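Local coordinates for cytochrome C-type biogenesis protein ccmF (Thermus thermophilus, PDB 6ZMQ) that probably acts as a membrane-bound heme lyase that binds heme b and takes part in attaching heme to apocytochrome c during cytochrome c maturation, at residues A[195-200]-A[301-306]; A[267-272]-A[371-376]; A[563-568]-A[577-582]. All blocks are in the same frame, centred on the assembly; numbering follows the deposited sequence.

Contact 1: A[195-200]-A[301-306]. With PTY (phosphatidylethanolamine), chain F.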
loop_
_atom_site.group_PDB
_atom_site.type_symbol
_atom_site.label_atom_id
_atom_site.label_comp_id
_atom_site.label_asym_id
_atom_site.label_seq_id
_atom_site.Cartn_x
_atom_site.Cartn_y
_atom_site.Cartn_z
ATOM N N LEU A 195 0.837 -0.040 9.037
ATOM C CA LEU A 195 0.675 -1.466 9.318
ATOM C C LEU A 195 1.522 -2.318 8.392
ATOM O O LEU A 195 2.259 -3.203 8.856
ATOM C CB LEU A 195 -0.794 -1.858 9.140
ATOM C CG LEU A 195 -1.837 -1.461 10.171
ATOM C CD1 LEU A 195 -3.232 -1.859 9.723
ATOM C CD2 LEU A 195 -1.477 -2.138 11.462
ATOM N N GLY A 196 1.475 -2.004 7.087
ATOM C CA GLY A 196 2.236 -2.765 6.115
ATOM C C GLY A 196 3.726 -2.673 6.360
ATOM O O GLY A 196 4.403 -3.713 6.413
ATOM N N PHE A 197 4.203 -1.458 6.717
ATOM C CA PHE A 197 5.622 -1.261 7.002
ATOM C C PHE A 197 6.036 -2.058 8.220
ATOM O O PHE A 197 7.045 -2.779 8.178
ATOM C CB PHE A 197 5.935 0.228 7.202
ATOM C CG PHE A 197 7.299 0.504 7.838
ATOM C CD1 PHE A 197 8.440 0.550 7.059
ATOM C CD2 PHE A 197 7.433 0.752 9.209
ATOM C CE1 PHE A 197 9.678 0.805 7.635
ATOM C CE2 PHE A 197 8.670 1.003 9.784
ATOM C CZ PHE A 197 9.791 1.035 8.995
ATOM N N VAL A 198 5.200 -2.035 9.265
ATOM C CA VAL A 198 5.642 -2.656 10.502
ATOM C C VAL A 198 5.525 -4.170 10.382
ATOM O O VAL A 198 6.324 -4.896 10.998
ATOM C CB VAL A 198 4.932 -2.039 11.727
ATOM C CG1 VAL A 198 5.159 -0.540 11.733
ATOM C CG2 VAL A 198 3.470 -2.291 11.716
ATOM N N GLY A 199 4.665 -4.653 9.460
ATOM C CA GLY A 199 4.712 -6.057 9.085
ATOM C C GLY A 199 6.034 -6.427 8.449
ATOM O O GLY A 199 6.762 -7.264 8.984
ATOM N N LEU A 200 6.464 -5.645 7.450
ATOM C CA LEU A 200 7.756 -5.895 6.814
ATOM C C LEU A 200 8.930 -5.524 7.720
ATOM O O LEU A 200 10.086 -5.751 7.337
ATOM C CB LEU A 200 7.858 -5.156 5.477
ATOM C CG LEU A 200 7.259 -5.827 4.237
ATOM C CD1 LEU A 200 7.884 -5.224 3.001
ATOM C CD2 LEU A 200 7.451 -7.349 4.236
ATOM N N ALA A 301 12.309 0.292 1.241
ATOM C CA ALA A 301 11.372 0.873 0.290
ATOM C C ALA A 301 10.065 1.248 0.967
ATOM O O ALA A 301 9.529 2.334 0.726
ATOM C CB ALA A 301 11.124 -0.114 -0.847
ATOM N N THR A 302 9.544 0.355 1.824
ATOM C CA THR A 302 8.310 0.636 2.553
ATOM C C THR A 302 8.498 1.766 3.555
ATOM O O THR A 302 7.550 2.519 3.801
ATOM C CB THR A 302 7.795 -0.620 3.264
ATOM O OG1 THR A 302 7.680 -1.693 2.326
ATOM C CG2 THR A 302 6.408 -0.360 3.830
ATOM N N LEU A 303 9.711 1.915 4.107
ATOM C CA LEU A 303 10.050 3.085 4.923
ATOM C C LEU A 303 9.898 4.384 4.140
ATOM O O LEU A 303 9.155 5.290 4.544
ATOM C CB LEU A 303 11.479 2.979 5.459
ATOM C CG LEU A 303 11.950 4.294 6.099
ATOM C CD1 LEU A 303 11.339 4.541 7.486
ATOM C CD2 LEU A 303 13.453 4.385 6.097
ATOM N N LEU A 304 10.594 4.474 3.000
ATOM C CA LEU A 304 10.582 5.714 2.232
ATOM C C LEU A 304 9.248 5.936 1.518
ATOM O O LEU A 304 8.937 7.066 1.124
ATOM C CB LEU A 304 11.754 5.732 1.244
ATOM C CG LEU A 304 12.473 7.077 1.015
ATOM C CD1 LEU A 304 12.495 7.941 2.282
ATOM C CD2 LEU A 304 13.910 6.884 0.502
ATOM N N GLY A 305 8.452 4.881 1.336
ATOM C CA GLY A 305 7.100 5.049 0.833
ATOM C C GLY A 305 6.120 5.499 1.897
ATOM O O GLY A 305 5.161 6.215 1.595
ATOM N N THR A 306 6.326 5.076 3.149
ATOM C CA THR A 306 5.401 5.486 4.198
ATOM C C THR A 306 5.697 6.905 4.658
ATOM O O THR A 306 4.793 7.612 5.118
ATOM C CB THR A 306 5.470 4.541 5.396
ATOM O OG1 THR A 306 6.829 4.181 5.651
ATOM C CG2 THR A 306 4.719 3.268 5.103
HETATM C C1 PTY F . 1.162 -12.262 13.197
HETATM C C2 PTY F . 4.794 -18.530 11.226
HETATM C C3 PTY F . 4.196 -18.213 12.597
HETATM O O4 PTY F . 0.869 -10.928 13.496
HETATM C C5 PTY F . 0.920 -14.625 14.072
HETATM C C6 PTY F . 0.590 -13.144 14.303
HETATM O O7 PTY F . -0.802 -12.976 14.277
HETATM C C8 PTY F . -1.458 -12.757 15.498
HETATM O O10 PTY F . -1.208 -13.424 16.447
HETATM C C11 PTY F . -2.517 -11.654 15.599
HETATM C C12 PTY F . -2.896 -11.416 17.062
HETATM C C13 PTY F . -3.927 -10.292 17.210
HETATM C C14 PTY F . -5.230 -10.655 16.495
HETATM C C15 PTY F . -6.370 -9.751 16.968
HETATM C C16 PTY F . -7.422 -9.684 15.860
HETATM C C17 PTY F . -8.210 -8.373 15.928
HETATM C C18 PTY F . -7.888 -7.392 14.788
HETATM C C19 PTY F . -7.565 -8.065 13.449
HETATM C C20 PTY F . -8.192 -7.295 12.282
HETATM C C21 PTY F . -7.510 -5.940 12.068
HETATM C C22 PTY F . -8.177 -5.222 10.889
HETATM C C23 PTY F . -7.234 -4.223 10.210
HETATM C C24 PTY F . -7.668 -2.792 10.552
HETATM C C25 PTY F . -7.715 -1.929 9.287
HETATM C C26 PTY F . -8.384 -0.584 9.579
HETATM C C27 PTY F . -8.998 -0.024 8.297
HETATM C C28 PTY F . -10.189 0.856 8.671
HETATM C C29 PTY F . -11.267 0.773 7.595
HETATM C C30 PTY F . 0.615 -10.104 12.393
HETATM C C31 PTY F . 0.037 -8.701 12.597
HETATM O O30 PTY F . 0.863 -10.482 11.296
HETATM C C32 PTY F . -1.267 -8.683 13.394
HETATM C C33 PTY F . -1.845 -7.267 13.347
HETATM C C34 PTY F . -3.342 -7.310 13.036
HETATM C C35 PTY F . -3.717 -6.046 12.266
HETATM C C36 PTY F . -3.554 -4.831 13.183
HETATM C C37 PTY F . -4.565 -3.739 12.811
HETATM C C38 PTY F . -4.426 -2.520 13.729
HETATM C C39 PTY F . -5.368 -1.388 13.317
HETATM C C40 PTY F . -5.896 -0.675 14.561
HETATM C C41 PTY F . -6.969 0.344 14.182
HETATM C C42 PTY F . -8.331 -0.345 14.195
HETATM C C43 PTY F . -9.199 0.296 15.276
HETATM C C44 PTY F . -10.661 0.094 14.887
HETATM P P1 PTY F . 2.852 -16.410 13.959
HETATM O O11 PTY F . 3.448 -17.027 12.549
HETATM O O12 PTY F . 3.963 -16.410 14.983
HETATM O O13 PTY F . 1.763 -17.324 14.470
HETATM O O14 PTY F . 2.264 -14.872 13.736
HETATM N N1 PTY F . 5.294 -19.894 11.229
#

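Contact 2: A[267-272]-A[371-376]. With LMT (dodecyl-beta-D-maltoside), chain D.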
loop_
_atom_site.group_PDB
_atom_site.type_symbol
_atom_site.label_atom_id
_atom_site.label_comp_id
_atom_site.label_asym_id
_atom_site.label_seq_id
_atom_site.Cartn_x
_atom_site.Cartn_y
_atom_site.Cartn_z
ATOM N N PRO A 267 7.628 -0.200 -3.144
ATOM C CA PRO A 267 7.664 -1.235 -2.080
ATOM C C PRO A 267 6.760 -2.426 -2.351
ATOM O O PRO A 267 7.193 -3.576 -2.154
ATOM C CB PRO A 267 7.203 -0.478 -0.826
ATOM C CG PRO A 267 7.271 0.932 -1.170
ATOM C CD PRO A 267 6.966 0.998 -2.600
ATOM N N TRP A 268 5.531 -2.161 -2.835
ATOM C CA TRP A 268 4.557 -3.196 -3.176
ATOM C C TRP A 268 5.097 -4.183 -4.205
ATOM O O TRP A 268 4.772 -5.380 -4.149
ATOM C CB TRP A 268 3.271 -2.560 -3.721
ATOM C CG TRP A 268 2.267 -3.611 -4.139
ATOM C CD1 TRP A 268 1.388 -4.246 -3.322
ATOM C CD2 TRP A 268 2.079 -4.182 -5.451
ATOM N NE1 TRP A 268 0.663 -5.161 -4.035
ATOM C CE2 TRP A 268 1.067 -5.147 -5.340
ATOM C CE3 TRP A 268 2.691 -3.989 -6.695
ATOM C CZ2 TRP A 268 0.628 -5.901 -6.424
ATOM C CZ3 TRP A 268 2.247 -4.737 -7.774
ATOM C CH2 TRP A 268 1.227 -5.679 -7.629
ATOM N N LEU A 269 5.895 -3.697 -5.157
ATOM C CA LEU A 269 6.556 -4.574 -6.119
ATOM C C LEU A 269 7.534 -5.523 -5.424
ATOM O O LEU A 269 7.474 -6.748 -5.610
ATOM C CB LEU A 269 7.265 -3.730 -7.183
ATOM C CG LEU A 269 6.383 -3.107 -8.274
ATOM C CD1 LEU A 269 7.189 -2.155 -9.165
ATOM C CD2 LEU A 269 5.683 -4.164 -9.092
ATOM N N LEU A 270 8.403 -4.972 -4.566
ATOM C CA LEU A 270 9.480 -5.766 -3.974
ATOM C C LEU A 270 8.929 -6.732 -2.936
ATOM O O LEU A 270 9.314 -7.910 -2.906
ATOM C CB LEU A 270 10.530 -4.834 -3.368
ATOM C CG LEU A 270 11.153 -3.858 -4.368
ATOM C CD1 LEU A 270 11.735 -2.615 -3.681
ATOM C CD2 LEU A 270 12.183 -4.552 -5.250
ATOM N N ALA A 271 7.944 -6.268 -2.154
ATOM C CA ALA A 271 7.225 -7.134 -1.226
ATOM C C ALA A 271 6.418 -8.213 -1.942
ATOM O O ALA A 271 6.088 -9.231 -1.329
ATOM C CB ALA A 271 6.315 -6.306 -0.319
ATOM N N THR A 272 6.312 -8.112 -3.245
ATOM C CA THR A 272 5.673 -9.196 -4.006
ATOM C C THR A 272 6.766 -10.150 -4.436
ATOM O O THR A 272 6.614 -11.339 -4.281
ATOM C CB THR A 272 5.099 -8.690 -5.310
ATOM O OG1 THR A 272 4.202 -7.748 -4.771
ATOM C CG2 THR A 272 4.276 -9.737 -6.010
ATOM N N PHE A 371 12.489 -11.418 -10.651
ATOM C CA PHE A 371 13.381 -10.544 -11.406
ATOM C C PHE A 371 12.609 -9.510 -12.212
ATOM O O PHE A 371 13.080 -8.384 -12.387
ATOM C CB PHE A 371 14.269 -11.363 -12.341
ATOM C CG PHE A 371 15.651 -11.592 -11.817
ATOM C CD1 PHE A 371 16.506 -10.519 -11.599
ATOM C CD2 PHE A 371 16.112 -12.878 -11.585
ATOM C CE1 PHE A 371 17.796 -10.726 -11.127
ATOM C CE2 PHE A 371 17.401 -13.096 -11.119
ATOM C CZ PHE A 371 18.242 -12.020 -10.891
ATOM N N PHE A 372 11.440 -9.890 -12.733
ATOM C CA PHE A 372 10.595 -8.953 -13.473
ATOM C C PHE A 372 10.018 -7.879 -12.554
ATOM O O PHE A 372 9.950 -6.700 -12.932
ATOM C CB PHE A 372 9.466 -9.717 -14.169
ATOM C CG PHE A 372 9.797 -10.186 -15.566
ATOM C CD1 PHE A 372 11.072 -10.637 -15.892
ATOM C CD2 PHE A 372 8.813 -10.185 -16.552
ATOM C CE1 PHE A 372 11.364 -11.077 -17.171
ATOM C CE2 PHE A 372 9.099 -10.619 -17.833
ATOM C CZ PHE A 372 10.378 -11.065 -18.141
ATOM N N PHE A 373 9.621 -8.274 -11.335
ATOM C CA PHE A 373 9.135 -7.321 -10.334
ATOM C C PHE A 373 10.241 -6.356 -9.900
ATOM O O PHE A 373 10.031 -5.133 -9.836
ATOM C CB PHE A 373 8.596 -8.075 -9.115
ATOM C CG PHE A 373 7.190 -8.588 -9.269
ATOM C CD1 PHE A 373 6.128 -7.717 -9.444
ATOM C CD2 PHE A 373 6.931 -9.949 -9.209
ATOM C CE1 PHE A 373 4.840 -8.195 -9.571
ATOM C CE2 PHE A 373 5.648 -10.437 -9.349
ATOM C CZ PHE A 373 4.609 -9.559 -9.527
ATOM N N ALA A 374 11.426 -6.901 -9.590
ATOM C CA ALA A 374 12.577 -6.090 -9.197
ATOM C C ALA A 374 13.056 -5.203 -10.335
ATOM O O ALA A 374 13.471 -4.065 -10.101
ATOM C CB ALA A 374 13.712 -7.001 -8.719
ATOM N N GLY A 375 12.990 -5.702 -11.574
ATOM C CA GLY A 375 13.333 -4.885 -12.724
ATOM C C GLY A 375 12.349 -3.759 -12.962
ATOM O O GLY A 375 12.734 -2.673 -13.385
ATOM N N TRP A 376 11.068 -4.011 -12.693
ATOM C CA TRP A 376 10.046 -2.972 -12.786
ATOM C C TRP A 376 10.288 -1.862 -11.764
ATOM O O TRP A 376 10.249 -0.672 -12.109
ATOM C CB TRP A 376 8.668 -3.622 -12.604
ATOM C CG TRP A 376 7.459 -2.808 -13.044
ATOM C CD1 TRP A 376 7.431 -1.495 -13.411
ATOM C CD2 TRP A 376 6.101 -3.277 -13.158
ATOM N NE1 TRP A 376 6.149 -1.122 -13.731
ATOM C CE2 TRP A 376 5.319 -2.205 -13.584
ATOM C CE3 TRP A 376 5.480 -4.508 -12.934
ATOM C CZ2 TRP A 376 3.955 -2.331 -13.788
ATOM C CZ3 TRP A 376 4.123 -4.619 -13.136
ATOM C CH2 TRP A 376 3.391 -3.552 -13.559
HETATM C C1B LMT D . -4.051 11.155 -17.945
HETATM C C2B LMT D . -3.368 11.627 -19.268
HETATM C C3B LMT D . -4.085 12.820 -19.982
HETATM C C4B LMT D . -5.439 13.245 -19.351
HETATM C C5B LMT D . -5.176 13.374 -17.841
HETATM C C6B LMT D . -6.399 13.963 -17.151
HETATM O O1B LMT D . -3.105 10.522 -17.112
HETATM O O2B LMT D . -2.076 11.963 -18.955
HETATM O O3B LMT D . -4.196 12.589 -21.324
HETATM O "O4'" LMT D . -5.859 14.455 -19.857
HETATM O O5B LMT D . -4.753 12.155 -17.206
HETATM O O6B LMT D . -6.655 15.215 -17.645
HETATM C "C1'" LMT D . -1.911 6.541 -16.115
HETATM C "C2'" LMT D . -1.296 7.174 -17.405
HETATM C "C3'" LMT D . -1.517 8.721 -17.416
HETATM C "C4'" LMT D . -2.990 9.106 -17.153
HETATM C "C5'" LMT D . -3.253 8.497 -15.751
HETATM C "C6'" LMT D . -4.528 8.915 -15.072
HETATM O "O1'" LMT D . -2.092 5.188 -16.289
HETATM O "O2'" LMT D . 0.054 6.943 -17.428
HETATM O "O3'" LMT D . -1.086 9.258 -18.590
HETATM O "O5'" LMT D . -3.218 7.080 -15.846
HETATM O "O6'" LMT D . -5.532 8.302 -15.771
HETATM C C1 LMT D . -1.085 4.333 -15.766
HETATM C C2 LMT D . -1.801 3.086 -15.319
HETATM C C3 LMT D . -1.103 1.773 -15.531
HETATM C C4 LMT D . -0.202 1.483 -14.352
HETATM C C5 LMT D . 0.464 0.153 -14.548
HETATM C C6 LMT D . 0.669 -0.626 -13.281
HETATM C C7 LMT D . -0.611 -0.734 -12.498
HETATM C C8 LMT D . -0.708 -2.092 -11.895
HETATM C C9 LMT D . -1.049 -2.059 -10.442
HETATM C C10 LMT D . -1.066 -3.470 -9.936
HETATM C C11 LMT D . -1.508 -3.493 -8.511
HETATM C C12 LMT D . -2.287 -4.725 -8.206
#

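Contact 3: A[563-568]-A[577-582]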
loop_
_atom_site.group_PDB
_atom_site.type_symbol
_atom_site.label_atom_id
_atom_site.label_comp_id
_atom_site.label_asym_id
_atom_site.label_seq_id
_atom_site.Cartn_x
_atom_site.Cartn_y
_atom_site.Cartn_z
ATOM N N VAL A 563 -22.025 23.031 -4.694
ATOM C CA VAL A 563 -22.793 23.445 -5.860
ATOM C C VAL A 563 -22.871 22.314 -6.874
ATOM O O VAL A 563 -22.072 21.367 -6.864
ATOM C CB VAL A 563 -22.261 24.744 -6.510
ATOM C CG1 VAL A 563 -22.712 25.972 -5.714
ATOM C CG2 VAL A 563 -20.759 24.706 -6.585
ATOM N N GLU A 564 -23.854 22.444 -7.765
ATOM C CA GLU A 564 -24.485 21.337 -8.464
ATOM C C GLU A 564 -24.477 21.572 -9.965
ATOM O O GLU A 564 -24.399 22.712 -10.417
ATOM C CB GLU A 564 -25.949 21.177 -7.978
ATOM C CG GLU A 564 -26.095 20.549 -6.608
ATOM C CD GLU A 564 -25.704 19.100 -6.579
ATOM O OE1 GLU A 564 -25.716 18.445 -7.644
ATOM O OE2 GLU A 564 -25.329 18.625 -5.491
ATOM N N ALA A 565 -24.478 20.483 -10.727
ATOM C CA ALA A 565 -24.951 20.467 -12.110
ATOM C C ALA A 565 -25.927 19.302 -12.244
ATOM O O ALA A 565 -25.515 18.136 -12.225
ATOM C CB ALA A 565 -23.798 20.338 -13.104
ATOM N N LEU A 566 -27.214 19.613 -12.381
ATOM C CA LEU A 566 -28.256 18.598 -12.520
ATOM C C LEU A 566 -28.476 18.332 -14.002
ATOM O O LEU A 566 -28.761 19.253 -14.773
ATOM C CB LEU A 566 -29.558 19.037 -11.863
ATOM C CG LEU A 566 -29.465 19.686 -10.495
ATOM C CD1 LEU A 566 -29.168 21.154 -10.705
ATOM C CD2 LEU A 566 -30.738 19.485 -9.746
ATOM N N LEU A 567 -28.312 17.083 -14.403
ATOM C CA LEU A 567 -28.348 16.686 -15.800
ATOM C C LEU A 567 -29.607 15.855 -16.043
ATOM O O LEU A 567 -30.398 15.645 -15.124
ATOM C CB LEU A 567 -27.066 15.927 -16.161
ATOM C CG LEU A 567 -25.751 16.659 -16.525
ATOM C CD1 LEU A 567 -25.336 17.847 -15.632
ATOM C CD2 LEU A 567 -24.625 15.640 -16.530
ATOM N N LYS A 568 -29.844 15.463 -17.302
ATOM C CA LYS A 568 -31.021 14.676 -17.674
ATOM C C LYS A 568 -30.668 13.651 -18.747
ATOM O O LYS A 568 -29.953 13.962 -19.694
ATOM C CB LYS A 568 -32.165 15.615 -18.173
ATOM C CG LYS A 568 -33.263 14.971 -19.046
ATOM C CD LYS A 568 -34.593 15.733 -18.991
ATOM C CE LYS A 568 -34.812 16.730 -20.121
ATOM N NZ LYS A 568 -34.323 16.244 -21.441
ATOM N N PRO A 577 -28.859 12.880 -13.058
ATOM C CA PRO A 577 -27.700 12.822 -12.164
ATOM C C PRO A 577 -27.217 14.203 -11.731
ATOM O O PRO A 577 -27.580 15.237 -12.300
ATOM C CB PRO A 577 -26.651 12.124 -13.037
ATOM C CG PRO A 577 -26.889 12.735 -14.326
ATOM C CD PRO A 577 -28.400 12.742 -14.457
ATOM N N ARG A 578 -26.377 14.192 -10.691
ATOM C CA ARG A 578 -25.961 15.395 -9.968
ATOM C C ARG A 578 -24.496 15.300 -9.544
ATOM O O ARG A 578 -24.207 14.860 -8.426
ATOM C CB ARG A 578 -26.855 15.588 -8.732
ATOM C CG ARG A 578 -28.335 15.975 -8.948
ATOM C CD ARG A 578 -29.217 15.237 -7.940
ATOM N NE ARG A 578 -30.649 15.372 -8.195
ATOM C CZ ARG A 578 -31.373 16.414 -7.791
ATOM N NH1 ARG A 578 -30.813 17.360 -7.048
ATOM N NH2 ARG A 578 -32.668 16.480 -8.059
ATOM N N LEU A 579 -23.584 15.773 -10.398
ATOM C CA LEU A 579 -22.160 15.872 -10.078
ATOM C C LEU A 579 -21.900 17.083 -9.190
ATOM O O LEU A 579 -22.715 18.008 -9.132
ATOM C CB LEU A 579 -21.324 15.990 -11.348
ATOM C CG LEU A 579 -21.820 17.109 -12.262
ATOM C CD1 LEU A 579 -20.698 17.663 -13.037
ATOM C CD2 LEU A 579 -22.868 16.594 -13.244
ATOM N N HIS A 580 -20.754 17.098 -8.495
ATOM C CA HIS A 580 -20.645 18.016 -7.376
ATOM C C HIS A 580 -19.474 18.979 -7.552
ATOM O O HIS A 580 -18.626 18.809 -8.433
ATOM C CB HIS A 580 -20.479 17.191 -6.114
ATOM C CG HIS A 580 -21.227 17.690 -4.922
ATOM N ND1 HIS A 580 -22.320 17.020 -4.417
ATOM C CD2 HIS A 580 -21.003 18.728 -4.084
ATOM C CE1 HIS A 580 -22.768 17.651 -3.348
ATOM N NE2 HIS A 580 -21.989 18.692 -3.126
ATOM N N PHE A 581 -19.438 20.006 -6.700
ATOM C CA PHE A 581 -18.305 20.928 -6.675
ATOM C C PHE A 581 -18.245 21.578 -5.307
ATOM O O PHE A 581 -19.297 21.886 -4.737
ATOM C CB PHE A 581 -18.461 22.023 -7.728
ATOM C CG PHE A 581 -17.188 22.414 -8.398
ATOM C CD1 PHE A 581 -15.982 22.387 -7.719
ATOM C CD2 PHE A 581 -17.204 22.843 -9.713
ATOM C CE1 PHE A 581 -14.817 22.752 -8.346
ATOM C CE2 PHE A 581 -16.034 23.207 -10.348
ATOM C CZ PHE A 581 -14.836 23.166 -9.665
ATOM N N TYR A 582 -17.043 21.845 -4.795
ATOM C CA TYR A 582 -16.953 22.614 -3.561
ATOM C C TYR A 582 -16.117 23.865 -3.754
ATOM O O TYR A 582 -14.892 23.760 -3.904
ATOM C CB TYR A 582 -16.351 21.813 -2.416
ATOM C CG TYR A 582 -16.998 20.498 -2.223
ATOM C CD1 TYR A 582 -18.358 20.420 -1.977
ATOM C CD2 TYR A 582 -16.241 19.338 -2.196
ATOM C CE1 TYR A 582 -18.963 19.216 -1.790
ATOM C CE2 TYR A 582 -16.829 18.128 -1.965
ATOM C CZ TYR A 582 -18.199 18.066 -1.775
ATOM O OH TYR A 582 -18.820 16.859 -1.557
#

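Contact 1: A[195-200]-A[301-306]
The hydroxyl of T302 forms a hydrogen bond with the carbonyl oxygen of A298 one turn earlier on its own helix, and it also meets L200 across the interface. L200 reaches over at about a right angle to the T302 side chain and brings its CD1 to 3.6 Å from T302 OG1. With the polar branch directed back to its own helix backbone, the methyl branch faces the partner: T302 CG2 is anti to the backbone N (OG1 chi1 -53°) and lies 3.4 Å from F197 CA. The same methyl sits at the edge of the F197 ring, in its plane. F197 contributes the largest buried area of the pair. Its CG is anti to the backbone N (chi1 166°), beside the carbonyl carbon, and the F197 and L303 side chains run next to each other in the same direction. Ring atom F197 CE1 comes 3.6 Å from L303 CB, while F197 CD1 is 3.5 Å from the amide nitrogen L303 N. One turn further on, T306 CG2 approaches F197 CB at 3.9 Å. F299 and W117 also meet the F197 ring, drawing helix 110-129 into the cluster. L195 touches lipid, its CD2 3.7 Å from phosphatidylethanolamine C37. The segment axes approach to 9.4 Å at 160°; the predicted membrane-spanning helices 185-213 and 288-307 run antiparallel, packed through F197, two leucines and threonine methyls, an arrangement characteristic of a polytopic transmembrane helical bundle, here within the cytochrome c assembly family region.

Contact 2: A[267-272]-A[371-376]
L269 meets two aromatic side chains, F373 and W376, in an antiparallel pair of predicted transmembrane helices whose segment axes pass 8.5 Å apart. The leucine crosses W376 at about a right angle and uses both methyls on the indole face. Its CD1 lies over the five-membered ring, 4.3 Å from the centroid in a CH-pi contact, while L269 CD2 lies over the rim of the six-membered ring, 3.9 Å from W376 CE3. CG of W376 is anti to the backbone N (chi1 -163°), beside the carbonyl carbon, and it is this atom that L269 CD1 approaches most closely. L269 CD2 also touches F373, but at the ring edge and in its plane, 3.6 Å from F373 CD1. T272 CG2 stands over one face of F373, 3.8 Å from the ring centroid, the two side chains being roughly perpendicular. F373 also touches the heme, and H276, one of the two axial heme ligands, follows T272 by one helical turn, so this part of the helix pair borders the heme pocket. The T272 hydroxyl has two hydrogen-bond partners, W268 O and W231 NE1. That same OG1 stands over the centre of the W268 indole, and on the opposite face the dodecyl chain of the maltoside places LMT C11 off-centre, 3.6 Å from W268 CH2.

Contact 3: A[563-568]-A[577-582]
Just beyond the strands, L567 N donates to P577 O at 2.9 Å, while L567 CB rests against CG of the proline ring. At the other end V563 N donates to F581 O at 3.0 Å. Between them A565 N reaches L579 O only weakly, at 3.4 Å. On the sheet face carrying A565 and L579, the leucine methyl L579 CD2 is 3.9 Å from A565 CB, and it also meets L567 CD1 at 3.7 Å as the two leucines cross at about a right angle.

The two segments are the arms of a beta hairpin, the central pair of a small antiparallel sheet in the C-terminal region of CcmF, away from the heme.

The face of E564, L566, R578 and H580 is more polar. L566 and R578 form a non-hydrogen-bonded pair, with L566 CD2 lying over one face of the guanidinium, offset toward its rim and 3.4 Å from R578 NH1. The E564 chain is bent at chi2 (-69°), and its end comes nearer the other strand. E564 OE2 lies over one face of the H580 ring, 3.5 Å from H580 CE1, the carboxylate and ring planes being 73° apart. E564 OE1 instead lies beside R578 CB and 3.4 Å from L579 O, two acceptors that are not hydrogen-bonded to each other. The R578 guanidinium is not in contact with the carboxylate, though the positive charge of the arginine may offset some of the repulsion between these oxygens.

Farther out, strand 593-594 extends the sheet on one flank, where H580 makes backbone hydrogen bonds with V594 and Y582 with P592. The F581 ring meets F609, and V563 touches E612, both of the same chain.

Overall arrangement
Contacts 1 and 2 belong to the same transmembrane bundle, their centres 14 Å apart, and they touch directly because helix 266-284 lies against both helices of contact 1: L200 CD1 packs 3.8 Å from A271 CB, A301 meets P267 and L270, and T302 meets P267. Their segments alternate along the chain. Contact 2 borders the heme, the F373 side chain being about 4 Å from it, whereas in contact 1 the L200 side chain remains about 12 Å away and L195 lines a phosphatidylethanolamine pocket. Contact 3 stands apart in the beta-rich region, its centre 39 Å from that of contact 1 and 42 Å from that of contact 2, with no atoms touching.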